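Local structure of copper-transporting ATPase PAA1, chloroplastic (Arabidopsis thaliana, 5LBD) at residues V29-A34 and R55-M60; A34-N39 and A77-K82; S101-A106 and N122-V127. The protein transports monovalent copper across the plastid envelope at the expense of ATP, this chain being its nucleotide-binding N-domain. The protein carries 2 engineered substitutions. All blocks are in the same frame, centred on the assembly; numbering follows the deposited sequence. Where two conformers were deposited one is given.

Contact 1. Residues V29-A34 and R55-M60; sequences VLMLAA and RNCQTM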
loop_
_atom_site.group_PDB
_atom_site.type_symbol
_atom_site.label_atom_id
_atom_site.label_comp_id
_atom_site.label_asym_id
_atom_site.label_seq_id
_atom_site.Cartn_x
_atom_site.Cartn_y
_atom_site.Cartn_z
ATOM N N VAL A 29 4.882 2.967 -5.718
ATOM C CA VAL A 29 4.292 2.309 -4.550
ATOM C C VAL A 29 3.027 3.024 -4.124
ATOM O O VAL A 29 2.003 2.383 -3.838
ATOM C CB VAL A 29 5.313 2.250 -3.398
ATOM C CG1 VAL A 29 4.619 2.012 -2.065
ATOM C CG2 VAL A 29 6.328 1.187 -3.718
ATOM N N LEU A 30 3.057 4.359 -4.117
ATOM C CA LEU A 30 1.863 5.123 -3.769
ATOM C C LEU A 30 0.731 4.863 -4.756
ATOM O O LEU A 30 -0.444 4.738 -4.363
ATOM C CB LEU A 30 2.161 6.617 -3.712
ATOM C CG LEU A 30 2.893 7.058 -2.468
ATOM C CD1 LEU A 30 3.273 8.489 -2.624
ATOM C CD2 LEU A 30 2.045 6.890 -1.229
HETATM N N MSE A 31 1.039 4.827 -6.036
HETATM C CA MSE A 31 0.004 4.633 -7.025
HETATM C C MSE A 31 -0.566 3.207 -6.958
HETATM O O MSE A 31 -1.748 3.034 -7.092
HETATM C CB MSE A 31 0.551 5.003 -8.396
HETATM C CG MSE A 31 0.854 6.509 -8.493
HETATM SE SE MSE A 31 1.154 7.148 -10.275
HETATM C CE MSE A 31 2.366 5.838 -10.734
ATOM N N LEU A 32 0.266 2.198 -6.692
ATOM C CA LEU A 32 -0.269 0.847 -6.568
ATOM C C LEU A 32 -1.145 0.736 -5.334
ATOM O O LEU A 32 -2.227 0.148 -5.370
ATOM C CB LEU A 32 0.892 -0.146 -6.470
ATOM C CG LEU A 32 1.701 -0.405 -7.726
ATOM C CD1 LEU A 32 2.985 -1.105 -7.364
ATOM C CD2 LEU A 32 0.926 -1.208 -8.728
ATOM N N ALA A 33 -0.671 1.280 -4.219
ATOM C CA ALA A 33 -1.480 1.202 -2.992
ATOM C C ALA A 33 -2.788 1.975 -3.142
ATOM O O ALA A 33 -3.852 1.521 -2.716
ATOM C CB ALA A 33 -0.681 1.733 -1.815
ATOM N N ALA A 34 -2.740 3.131 -3.797
ATOM C CA ALA A 34 -3.961 3.885 -4.004
ATOM C C ALA A 34 -4.967 3.127 -4.854
ATOM O O ALA A 34 -6.167 3.315 -4.689
ATOM C CB ALA A 34 -3.649 5.225 -4.639
ATOM N N ARG A 55 -2.850 13.588 -11.929
ATOM C CA ARG A 55 -3.790 13.929 -12.990
ATOM C C ARG A 55 -3.184 13.679 -14.364
ATOM O O ARG A 55 -3.918 13.526 -15.345
ATOM C CB ARG A 55 -4.232 15.384 -12.836
ATOM C CG ARG A 55 -3.208 16.385 -13.329
ATOM C CD ARG A 55 -3.551 17.783 -12.865
ATOM N NE ARG A 55 -3.314 17.942 -11.439
ATOM C CZ ARG A 55 -3.638 19.022 -10.748
ATOM N NH1 ARG A 55 -3.393 19.080 -9.457
ATOM N NH2 ARG A 55 -4.240 20.032 -11.351
ATOM N N ASN A 56 -1.864 13.561 -14.433
ATOM C CA ASN A 56 -1.131 13.427 -15.679
ATOM C C ASN A 56 -0.824 11.976 -16.048
ATOM O O ASN A 56 -0.163 11.743 -17.062
ATOM C CB ASN A 56 0.174 14.227 -15.566
ATOM C CG ASN A 56 1.015 13.814 -14.344
ATOM O OD1 ASN A 56 0.585 13.928 -13.176
ATOM N ND2 ASN A 56 2.219 13.322 -14.618
ATOM N N CYS A 57 -1.276 10.995 -15.258
ATOM C CA CYS A 57 -0.887 9.601 -15.447
ATOM C C CYS A 57 -2.103 8.748 -15.769
ATOM O O CYS A 57 -3.187 8.962 -15.219
ATOM C CB CYS A 57 -0.213 9.011 -14.201
ATOM S SG CYS A 57 1.452 9.586 -13.859
ATOM N N GLN A 58 -1.895 7.752 -16.639
ATOM C CA GLN A 58 -2.888 6.704 -16.860
ATOM C C GLN A 58 -3.114 5.933 -15.565
ATOM O O GLN A 58 -2.274 5.132 -15.141
ATOM C CB GLN A 58 -2.457 5.743 -17.976
ATOM C CG GLN A 58 -2.204 6.404 -19.347
ATOM C CD GLN A 58 -0.750 6.845 -19.558
ATOM O OE1 GLN A 58 -0.134 7.423 -18.666
ATOM N NE2 GLN A 58 -0.208 6.587 -20.745
ATOM N N THR A 59 -4.249 6.175 -14.929
ATOM C CA THR A 59 -4.498 5.598 -13.618
ATOM C C THR A 59 -4.511 4.076 -13.692
ATOM O O THR A 59 -5.225 3.487 -14.510
ATOM C CB THR A 59 -5.838 6.098 -13.068
ATOM O OG1 THR A 59 -6.915 5.554 -13.850
ATOM C CG2 THR A 59 -5.913 7.631 -13.101
HETATM N N MSE A 60 -3.686 3.452 -12.856
HETATM C CA MSE A 60 -3.763 2.025 -12.597
HETATM C C MSE A 60 -5.033 1.740 -11.836
HETATM O O MSE A 60 -5.374 2.489 -10.918
HETATM C CB MSE A 60 -2.585 1.549 -11.765
HETATM C CG MSE A 60 -1.228 1.984 -12.249
HETATM SE SE MSE A 60 0.053 1.505 -10.868
HETATM C CE MSE A 60 1.706 2.163 -11.675
#
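Met-31, Leu-32, Cys-57 and Met-60 meet without any flat group of their own; the flat groups nearby come from outside, Trp-24 touching Leu-32 and Asn-80 lying beside Met-60. Selenium, sulfur and methyl groups do all the touching. Both methionines are present as selenomethionine. Met-60 was modelled in two conformers, so its contacts to Leu-32 and Met-31 hold for this one and may not hold for the other. Met-60 runs out straight beyond CG and lays its selenium, one bond short of the terminal methyl, against the CD2 branch of Leu-32. The approach is 3.6 Å from Met-60 SE to Leu-32 CD2, and Leu-32 CG lies 4.0 Å from the same selenium. The CB of Leu-32 points away from the loop, but CG sits anti to the carbonyl carbon (chi1 -72°), and from there the CD2 branch swings back to the selenium.

Met-31 behaves differently. Its CB is directed at the loop, and the chain bends at the last torsion (chi3 -49°), which turns the methyl toward Met-60; the two side chains cross at about a right angle, with Met-31 CE 3.9 Å from Met-60 CE. The selenium reaches Cys-57 instead, at 4.3 Å from Met-31 SE to Cys-57 SG, a loose apolar approach at the margin of the contact. No hydrogen bond joins the segments; the contact is van der Waals packing.

The contact rests the irregular chain following helix 43-52 against one flank of helix 26-37. On the same helix Leu-30 and Ala-34 touch Ala-52 of helix 43-52, while Ala-33 packs against Ile-48. Toward the antiparallel sheet, Leu-32 meets Val-120 and Val-29 meets Ile-118, placing the loop beside a helix that is itself seated on strand 115-120.

Contact 2. Residues A34-N39 and A77-K82; sequences AAVESN and AIVNNK
Val-79, the residue that receives both Ala-35 and Val-36, is held by the shortest polar bond here, 2.8 Å from its backbone N to Lys-82 O. The return bond, Lys-82 N to Val-79 O, measures 2.9 Å, and the pair closes a type I' beta turn whose two corner residues, Asn-80 and Asn-81, take the positive phi angles such a turn requires. Lys-82 adds a third tie: its chain folds back over the turn so that NZ donates to Asn-80 O at 2.9 Å. The ammonium nitrogen approaches with a C=O...N angle of 136° and is tilted 29° from the carbonyl plane. Three bonds thus tie the turn that follows Val-79, the residue facing the helix.

Across the interface everything is aliphatic. Ala-35 sends its one methyl into the fork of Val-79, with Ala-35 CB 3.7 Å from Val-79 CG1 and 3.8 Å from Val-79 CG2. Val-36 crosses Val-79 at about a right angle, and its CG2, placed anti to the carbonyl carbon, lies 4.1 Å from Val-79 CG2. That same methyl of Val-36 also reaches Ala-77, with 4.2 Å between Val-36 CG2 and Ala-77 CB. Ala-77 and Val-79 point to one side of the strand, toward the helix, whereas Ile-78 between them points away; the alternation puts the alternate residues Ala-77 and Val-79 on the helix side. All four touching residues are buried.

The last turns of helix 26-37 are thereby laid on one face of the hairpin made by strands 74-79 and 82-87. Val-36 continues onto Val-84 and Val-86 of the second strand and onto Ala-75 of the first, while Glu-37 touches Val-86 and also Val-49 of helix 43-52.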
loop_
_atom_site.group_PDB
_atom_site.type_symbol
_atom_site.label_atom_id
_atom_site.label_comp_id
_atom_site.label_asym_id
_atom_site.label_seq_id
_atom_site.Cartn_x
_atom_site.Cartn_y
_atom_site.Cartn_z
ATOM N N ALA A 34 -2.740 3.131 -3.797
ATOM C CA ALA A 34 -3.961 3.885 -4.004
ATOM C C ALA A 34 -4.967 3.127 -4.854
ATOM O O ALA A 34 -6.167 3.315 -4.689
ATOM C CB ALA A 34 -3.649 5.225 -4.639
ATOM N N ALA A 35 -4.507 2.315 -5.804
ATOM C CA ALA A 35 -5.434 1.535 -6.606
ATOM C C ALA A 35 -6.194 0.532 -5.745
ATOM O O ALA A 35 -7.389 0.307 -5.939
ATOM C CB ALA A 35 -4.680 0.804 -7.699
ATOM N N VAL A 36 -5.503 -0.067 -4.782
ATOM C CA VAL A 36 -6.169 -0.948 -3.823
ATOM C C VAL A 36 -7.159 -0.161 -2.977
ATOM O O VAL A 36 -8.279 -0.629 -2.710
ATOM C CB VAL A 36 -5.107 -1.640 -2.947
ATOM C CG1 VAL A 36 -5.775 -2.525 -1.854
ATOM C CG2 VAL A 36 -4.185 -2.479 -3.802
ATOM N N GLU A 37 -6.727 0.999 -2.488
ATOM C CA GLU A 37 -7.469 1.807 -1.519
ATOM C C GLU A 37 -8.495 2.746 -2.150
ATOM O O GLU A 37 -9.165 3.457 -1.406
ATOM C CB GLU A 37 -6.493 2.636 -0.673
ATOM C CG GLU A 37 -5.531 1.799 0.150
ATOM C CD GLU A 37 -6.204 1.026 1.248
ATOM O OE1 GLU A 37 -7.255 1.463 1.774
ATOM O OE2 GLU A 37 -5.705 -0.061 1.565
ATOM N N SER A 38 -8.704 2.685 -3.468
ATOM C CA SER A 38 -9.369 3.769 -4.204
ATOM C C SER A 38 -10.736 4.128 -3.642
ATOM O O SER A 38 -11.092 5.313 -3.610
ATOM C CB SER A 38 -9.466 3.413 -5.682
ATOM O OG SER A 38 -10.237 2.254 -5.881
ATOM N N ASN A 39 -11.535 3.144 -3.226
ATOM C CA ASN A 39 -12.880 3.433 -2.770
ATOM C C ASN A 39 -13.033 3.413 -1.258
ATOM O O ASN A 39 -14.174 3.435 -0.782
ATOM C CB ASN A 39 -13.860 2.438 -3.382
ATOM C CG ASN A 39 -13.950 2.577 -4.873
ATOM O OD1 ASN A 39 -13.975 3.693 -5.405
ATOM N ND2 ASN A 39 -13.954 1.447 -5.572
ATOM N N ALA A 77 -5.800 -6.290 -3.676
ATOM C CA ALA A 77 -6.495 -6.319 -4.953
ATOM C C ALA A 77 -5.463 -6.697 -5.994
ATOM O O ALA A 77 -4.258 -6.692 -5.730
ATOM C CB ALA A 77 -7.174 -4.970 -5.264
ATOM N N ILE A 78 -5.928 -7.035 -7.175
ATOM C CA ILE A 78 -5.042 -7.223 -8.308
ATOM C C ILE A 78 -4.963 -5.897 -9.033
ATOM O O ILE A 78 -5.977 -5.358 -9.473
ATOM C CB ILE A 78 -5.533 -8.328 -9.238
ATOM C CG1 ILE A 78 -5.706 -9.627 -8.455
ATOM C CG2 ILE A 78 -4.590 -8.524 -10.430
ATOM C CD1 ILE A 78 -4.449 -10.162 -7.868
ATOM N N VAL A 79 -3.746 -5.395 -9.200
ATOM C CA VAL A 79 -3.522 -4.148 -9.918
ATOM C C VAL A 79 -2.533 -4.439 -11.024
ATOM O O VAL A 79 -1.416 -4.886 -10.748
ATOM C CB VAL A 79 -3.000 -3.055 -8.979
ATOM C CG1 VAL A 79 -2.822 -1.740 -9.725
ATOM C CG2 VAL A 79 -3.926 -2.881 -7.832
ATOM N N ASN A 80 -2.953 -4.212 -12.266
ATOM C CA ASN A 80 -2.137 -4.508 -13.433
ATOM C C ASN A 80 -1.425 -5.843 -13.266
ATOM O O ASN A 80 -0.205 -5.948 -13.371
ATOM C CB ASN A 80 -1.144 -3.380 -13.691
ATOM C CG ASN A 80 -1.829 -2.080 -14.134
ATOM O OD1 ASN A 80 -3.007 -2.075 -14.511
ATOM N ND2 ASN A 80 -1.083 -0.974 -14.103
ATOM N N ASN A 81 -2.214 -6.876 -12.972
ATOM C CA ASN A 81 -1.760 -8.257 -12.910
ATOM C C ASN A 81 -0.839 -8.544 -11.731
ATOM O O ASN A 81 -0.166 -9.583 -11.713
ATOM C CB ASN A 81 -1.071 -8.676 -14.205
ATOM C CG ASN A 81 -2.029 -8.761 -15.355
ATOM O OD1 ASN A 81 -1.827 -8.145 -16.397
ATOM N ND2 ASN A 81 -3.090 -9.536 -15.172
ATOM N N LYS A 82 -0.791 -7.669 -10.736
ATOM C CA LYS A 82 0.009 -7.904 -9.546
ATOM C C LYS A 82 -0.893 -7.993 -8.334
ATOM O O LYS A 82 -1.851 -7.230 -8.216
ATOM C CB LYS A 82 1.043 -6.784 -9.350
ATOM C CG LYS A 82 2.084 -6.743 -10.435
ATOM C CD LYS A 82 2.905 -5.473 -10.332
ATOM C CE LYS A 82 2.195 -4.285 -10.972
ATOM N NZ LYS A 82 2.057 -4.474 -12.439
#

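Contact 3. Residues S101-A106 and N122-V127; sequences SLLALA and NTLAAV. Engineered in segment 101-106: Ala-106 (natural residue Glu).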
loop_
_atom_site.group_PDB
_atom_site.type_symbol
_atom_site.label_atom_id
_atom_site.label_comp_id
_atom_site.label_asym_id
_atom_site.label_seq_id
_atom_site.Cartn_x
_atom_site.Cartn_y
_atom_site.Cartn_z
ATOM N N SER A 101 13.592 -6.885 8.399
ATOM C CA SER A 101 13.642 -6.203 9.685
ATOM C C SER A 101 14.080 -4.752 9.522
ATOM O O SER A 101 13.653 -3.886 10.298
ATOM C CB SER A 101 14.567 -6.951 10.658
ATOM O OG SER A 101 15.915 -6.935 10.235
ATOM N N LEU A 102 14.904 -4.452 8.508
ATOM C CA LEU A 102 15.354 -3.075 8.358
ATOM C C LEU A 102 14.225 -2.163 7.925
ATOM O O LEU A 102 14.216 -0.988 8.299
ATOM C CB LEU A 102 16.512 -2.959 7.362
ATOM C CG LEU A 102 17.899 -3.387 7.846
ATOM C CD1 LEU A 102 18.968 -3.102 6.814
ATOM C CD2 LEU A 102 18.300 -2.698 9.136
ATOM N N LEU A 103 13.280 -2.660 7.132
ATOM C CA LEU A 103 12.177 -1.815 6.716
ATOM C C LEU A 103 11.370 -1.339 7.916
ATOM O O LEU A 103 11.059 -0.147 8.033
ATOM C CB LEU A 103 11.300 -2.580 5.728
ATOM C CG LEU A 103 10.464 -1.738 4.787
ATOM C CD1 LEU A 103 11.282 -0.742 3.994
ATOM C CD2 LEU A 103 9.723 -2.658 3.835
ATOM N N ALA A 104 11.057 -2.243 8.840
ATOM C CA ALA A 104 10.389 -1.839 10.071
ATOM C C ALA A 104 11.216 -0.828 10.866
ATOM O O ALA A 104 10.690 0.182 11.347
ATOM C CB ALA A 104 10.085 -3.076 10.908
ATOM N N LEU A 105 12.516 -1.095 11.055
ATOM C CA LEU A 105 13.341 -0.159 11.814
ATOM C C LEU A 105 13.461 1.191 11.119
ATOM O O LEU A 105 13.579 2.231 11.778
ATOM C CB LEU A 105 14.737 -0.744 12.045
ATOM C CG LEU A 105 14.893 -1.564 13.306
ATOM C CD1 LEU A 105 14.029 -2.777 13.215
ATOM C CD2 LEU A 105 16.368 -1.927 13.513
ATOM N N ALA A 106 13.488 1.201 9.790
ATOM C CA ALA A 106 13.582 2.475 9.096
ATOM C C ALA A 106 12.324 3.305 9.306
ATOM O O ALA A 106 12.384 4.538 9.226
ATOM C CB ALA A 106 13.842 2.239 7.609
ATOM N N ASN A 122 5.274 -11.486 -4.288
ATOM C CA ASN A 122 6.003 -12.058 -3.165
ATOM C C ASN A 122 7.060 -11.119 -2.603
ATOM O O ASN A 122 7.930 -11.560 -1.851
ATOM C CB ASN A 122 6.603 -13.395 -3.564
ATOM C CG ASN A 122 5.547 -14.488 -3.643
ATOM O OD1 ASN A 122 5.149 -14.907 -4.728
ATOM N ND2 ASN A 122 5.085 -14.947 -2.487
ATOM N N THR A 123 6.971 -9.826 -2.908
ATOM C CA THR A 123 7.975 -8.851 -2.502
ATOM C C THR A 123 7.401 -7.886 -1.477
ATOM O O THR A 123 6.295 -7.356 -1.652
ATOM C CB THR A 123 8.490 -8.086 -3.714
ATOM O OG1 THR A 123 9.126 -9.006 -4.600
ATOM C CG2 THR A 123 9.491 -7.037 -3.287
ATOM N N LEU A 124 8.144 -7.667 -0.399
ATOM C CA LEU A 124 7.802 -6.585 0.516
ATOM C C LEU A 124 8.357 -5.332 -0.126
ATOM O O LEU A 124 9.572 -5.153 -0.209
ATOM C CB LEU A 124 8.397 -6.823 1.899
ATOM C CG LEU A 124 8.236 -5.753 2.953
ATOM C CD1 LEU A 124 6.782 -5.477 3.195
ATOM C CD2 LEU A 124 8.901 -6.207 4.249
ATOM N N ALA A 125 7.467 -4.502 -0.648
ATOM C CA ALA A 125 7.831 -3.415 -1.521
ATOM C C ALA A 125 8.145 -2.120 -0.789
ATOM O O ALA A 125 8.941 -1.324 -1.307
ATOM C CB ALA A 125 6.710 -3.152 -2.523
ATOM N N ALA A 126 7.490 -1.853 0.338
ATOM C CA ALA A 126 7.596 -0.526 0.921
ATOM C C ALA A 126 6.942 -0.499 2.287
ATOM O O ALA A 126 6.133 -1.357 2.646
ATOM C CB ALA A 126 6.929 0.520 0.023
ATOM N N VAL A 127 7.275 0.536 3.037
ATOM C CA VAL A 127 6.522 0.899 4.224
ATOM C C VAL A 127 6.157 2.366 4.033
ATOM O O VAL A 127 6.951 3.149 3.503
ATOM C CB VAL A 127 7.295 0.622 5.536
ATOM C CG1 VAL A 127 8.608 1.374 5.598
ATOM C CG2 VAL A 127 6.428 0.952 6.744
#
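Leu-103 carries this contact nearly alone, its CB directed at strand 123-130 from the first turns of helix 101-107. The next atom, CG, already touches the strand: Leu-103 CG lies 3.7 Å from Val-127 CG1 and 4.0 Å from Val-127 CB. There the chain forks. The CD1 branch stays with the same valine, at 3.8 Å from Leu-103 CD1 to Val-127 CG1; the two side chains pass each other in opposite directions. CD2 goes the other way along the strand and meets Leu-124 tip to tip, 3.5 Å from Leu-103 CD2 to Leu-124 CG and 3.7 Å from Leu-103 CD2 to Leu-124 CD2. Between these two neighbours Leu-103 CD2 passes over the main chain, 3.8 Å from Ala-126 C.

The torsions account for this spread: CG stands roughly opposite the backbone N (chi1 -156°), which extends the leucine from the helix and lets its two methyls part between Leu-124 and Val-127. Those residues, three apart, would normally face opposite sides of a strand. Here Ala-125 and Ala-126 both pair with Ile-118 in a classic beta bulge, and the extra residue returns Val-127 to the side of Leu-124. At the start of the helix, Asn-100 OD1 accepts a hydrogen bond from Leu-103 N. Ala-106, an engineered residue, has its CB toward the strand but remains at the margin, against Ile-11 of strand 7-11.

Helix and strand segments run almost parallel, their axes 8.8 Å apart with an angle of 11° between directions. This is helix-on-sheet packing, with helix 101-107 on one face of the antiparallel sheet, consistent with the P1B-type N-domain fold, in which helices flank a central sheet.

In the fold
Contacts 1 and 2 are neighbours on helix 26-37, with centres 9 Å apart and Ala-34 in common. They join directly: Met-60 CB lies 3.9 Å from Val-79 CG1, and Met-60 also packs on Asn-80, so loop, helix and hairpin form one continuous packing surface. Contact 3 lies on the other side of the chain's centre, about 20 Å (centre to centre) from contact 1 and about 19 Å from contact 2. Even so, Val-29 CG1, in segment 29-34 but not in touch with 55-60, lies 3.5 Å from Ala-126 CB, so the segments meet through the bulged strand. The histidine-proline motif at the start of helix 43-52 probably adjoins the nucleotide, as in related P1B ATPases.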